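Side-chain contact in signal recognition particle subunit SRP68 (Chaetomium thermophilum, PDB 4P3G), which binds the SRP RNA through its RNA-binding domain and probably takes part in cotranslational targeting of secretory and membrane proteins to the endoplasmic reticulum: residues A[84-87]-A[88-92]. Sequence-based numbering, arbitrary orientation.
Sequences WAHA and MAMKA
Trp84 and Met88, one turn apart on helix 71-93 of the helical RNA-binding domain, form a CH-pi contact joined to a Met-aromatic one. CG of Met88 lies 3.5 Å from the centroid of the Trp84 six-membered ring, and its 14° offset from the ring normal places it squarely over the face. The selenium of this selenomethionine, introduced by labelling, sits farther out: SE is 4.7 Å from the same centroid and approaches obliquely. In Trp84, CG stands opposite the backbone N (chi1 -177°), which carries the indole outward, leaning toward the next turn, where Met88 CG lies over its six-membered ring.

The i, i+4 pairing recurs at His86 and Met90, but here selenium rather than a methylene carbon makes the nearest approach to the ring. SE of Met90 is 3.7 Å from His86 CE1. Taken from the ring centroid, SE lies 38° from the normal, so the imidazole is met at a slant.

Regular alpha-helical bonds fix the spacing of both pairs: Met88 N donates to Trp84 O at 2.8 Å, and Met90 N to His86 O at 3.2 Å. Farther out, Arg18 makes a cation-pi contact with Trp84, whose side chain also touches Tyr30 of helix 27-44, while His108 of helix 103-128 meets the His86 ring roughly at right angles. Lys91 extends away from Ala87, and its NZ forms a salt bridge with Glu156 OE2.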
ATOM      1  N   TRP A  84     -19.551  20.076 -17.479  1.00 75.56           N
ATOM      2  CA  TRP A  84     -18.217  19.894 -16.963  1.00 74.16           C
ATOM      3  C   TRP A  84     -17.412  21.178 -17.167  1.00 77.25           C
ATOM      4  O   TRP A  84     -16.679  21.633 -16.269  1.00 74.89           O
ATOM      5  CB  TRP A  84     -17.541  18.734 -17.682  1.00 73.66           C
ATOM      6  CG  TRP A  84     -16.182  18.425 -17.158  1.00 71.75           C
ATOM      7  CD1 TRP A  84     -15.888  17.682 -16.050  1.00 68.38           C
ATOM      8  CD2 TRP A  84     -14.927  18.871 -17.694  1.00 61.47           C
ATOM      9  NE1 TRP A  84     -14.526  17.637 -15.868  1.00 66.63           N
ATOM     10  CE2 TRP A  84     -13.915  18.349 -16.869  1.00 58.76           C
ATOM     11  CE3 TRP A  84     -14.566  19.662 -18.788  1.00 63.27           C
ATOM     12  CZ2 TRP A  84     -12.567  18.598 -17.095  1.00 60.21           C
ATOM     13  CZ3 TRP A  84     -13.213  19.901 -19.027  1.00 58.08           C
ATOM     14  CH2 TRP A  84     -12.236  19.371 -18.183  1.00 62.58           C
ATOM     15  N   ALA A  85     -17.552  21.756 -18.359  1.00 75.58           N
ATOM     16  CA  ALA A  85     -16.816  22.959 -18.736  1.00 73.93           C
ATOM     17  C   ALA A  85     -17.212  24.115 -17.821  1.00 78.49           C
ATOM     18  O   ALA A  85     -16.374  24.866 -17.304  1.00 81.54           O
ATOM     19  CB  ALA A  85     -17.121  23.311 -20.175  1.00 61.42           C
ATOM     20  N   HIS A  86     -18.512  24.229 -17.607  1.00 74.86           N
ATOM     21  CA  HIS A  86     -19.047  25.292 -16.789  1.00 73.19           C
ATOM     22  C   HIS A  86     -18.491  25.137 -15.369  1.00 76.73           C
ATOM     23  O   HIS A  86     -18.064  26.109 -14.742  1.00 83.69           O
ATOM     24  CB  HIS A  86     -20.580  25.270 -16.850  1.00 68.93           C
ATOM     25  CG  HIS A  86     -21.230  26.440 -16.191  1.00 79.43           C
ATOM     26  ND1 HIS A  86     -20.528  27.538 -15.742  1.00 83.99           N
ATOM     27  CD2 HIS A  86     -22.530  26.672 -15.873  1.00 85.47           C
ATOM     28  CE1 HIS A  86     -21.359  28.388 -15.168  1.00 88.00           C
ATOM     29  NE2 HIS A  86     -22.581  27.883 -15.234  1.00 89.26           N
ATOM     30  N   ALA A  87     -18.487  23.907 -14.872  1.00 75.49           N
ATOM     31  CA  ALA A  87     -17.971  23.636 -13.541  1.00 76.21           C
ATOM     32  C   ALA A  87     -16.476  23.945 -13.472  1.00 83.19           C
ATOM     33  O   ALA A  87     -16.019  24.555 -12.505  1.00 88.24           O
ATOM     34  CB  ALA A  87     -18.237  22.218 -13.151  1.00 70.38           C
HETATM   35  N   MSE A  88     -15.723  23.566 -14.504  1.00 80.85           N
HETATM   36  CA  MSE A  88     -14.274  23.775 -14.487  1.00 82.57           C
HETATM   37  C   MSE A  88     -13.900  25.231 -14.634  1.00 87.99           C
HETATM   38  O   MSE A  88     -12.866  25.665 -14.125  1.00 92.60           O
HETATM   39  CB  MSE A  88     -13.577  22.977 -15.585  1.00 81.92           C
HETATM   40  CG  MSE A  88     -13.500  21.473 -15.339  1.00 78.27           C
HETATM   41 SE   MSE A  88     -12.708  20.921 -13.647  1.00 97.79          SE
HETATM   42  CE  MSE A  88     -14.305  20.686 -12.536  1.00 64.67           C
ATOM     43  N   ALA A  89     -14.743  25.977 -15.345  1.00 85.57           N
ATOM     44  CA  ALA A  89     -14.532  27.403 -15.549  1.00 79.07           C
ATOM     45  C   ALA A  89     -14.706  28.215 -14.267  1.00 82.44           C
ATOM     46  O   ALA A  89     -13.913  29.117 -13.998  1.00 89.84           O
ATOM     47  CB  ALA A  89     -15.461  27.917 -16.621  1.00 75.97           C
HETATM   48  N   MSE A  90     -15.734  27.915 -13.479  1.00 74.70           N
HETATM   49  CA  MSE A  90     -15.919  28.622 -12.211  1.00 83.98           C
HETATM   50  C   MSE A  90     -14.792  28.296 -11.247  1.00 83.99           C
HETATM   51  O   MSE A  90     -14.241  29.171 -10.580  1.00 87.92           O
HETATM   52  CB  MSE A  90     -17.256  28.272 -11.577  1.00 79.07           C
HETATM   53  CG  MSE A  90     -18.408  28.495 -12.510  1.00 78.06           C
HETATM   54 SE   MSE A  90     -20.107  28.040 -11.711  1.00116.40          SE
HETATM   55  CE  MSE A  90     -20.202  29.433 -10.379  1.00 85.72           C
ATOM     56  N   LYS A  91     -14.455  27.018 -11.189  1.00 80.69           N
ATOM     57  CA  LYS A  91     -13.360  26.548 -10.354  1.00 80.42           C
ATOM     58  C   LYS A  91     -12.072  27.283 -10.729  1.00 83.03           C
ATOM     59  O   LYS A  91     -11.272  27.641  -9.872  1.00 85.45           O
ATOM     60  CB  LYS A  91     -13.218  25.034 -10.524  1.00 77.56           C
ATOM     61  CG  LYS A  91     -12.251  24.329  -9.601  1.00 83.20           C
ATOM     62  CD  LYS A  91     -12.230  22.844  -9.912  1.00 82.56           C
ATOM     63  CE  LYS A  91     -10.975  22.195  -9.355  1.00 91.51           C
ATOM     64  NZ  LYS A  91     -11.129  21.559  -7.985  1.00 99.08           N
ATOM     65  N   ALA A  92     -11.882  27.501 -12.024  1.00 84.49           N
ATOM     66  CA  ALA A  92     -10.696  28.170 -12.529  1.00 82.26           C
ATOM     67  C   ALA A  92     -10.659  29.624 -12.096  1.00 90.08           C
ATOM     68  O   ALA A  92      -9.593  30.156 -11.788  1.00 96.47           O
ATOM     69  CB  ALA A  92     -10.641  28.063 -14.020  1.00 77.68           C
TER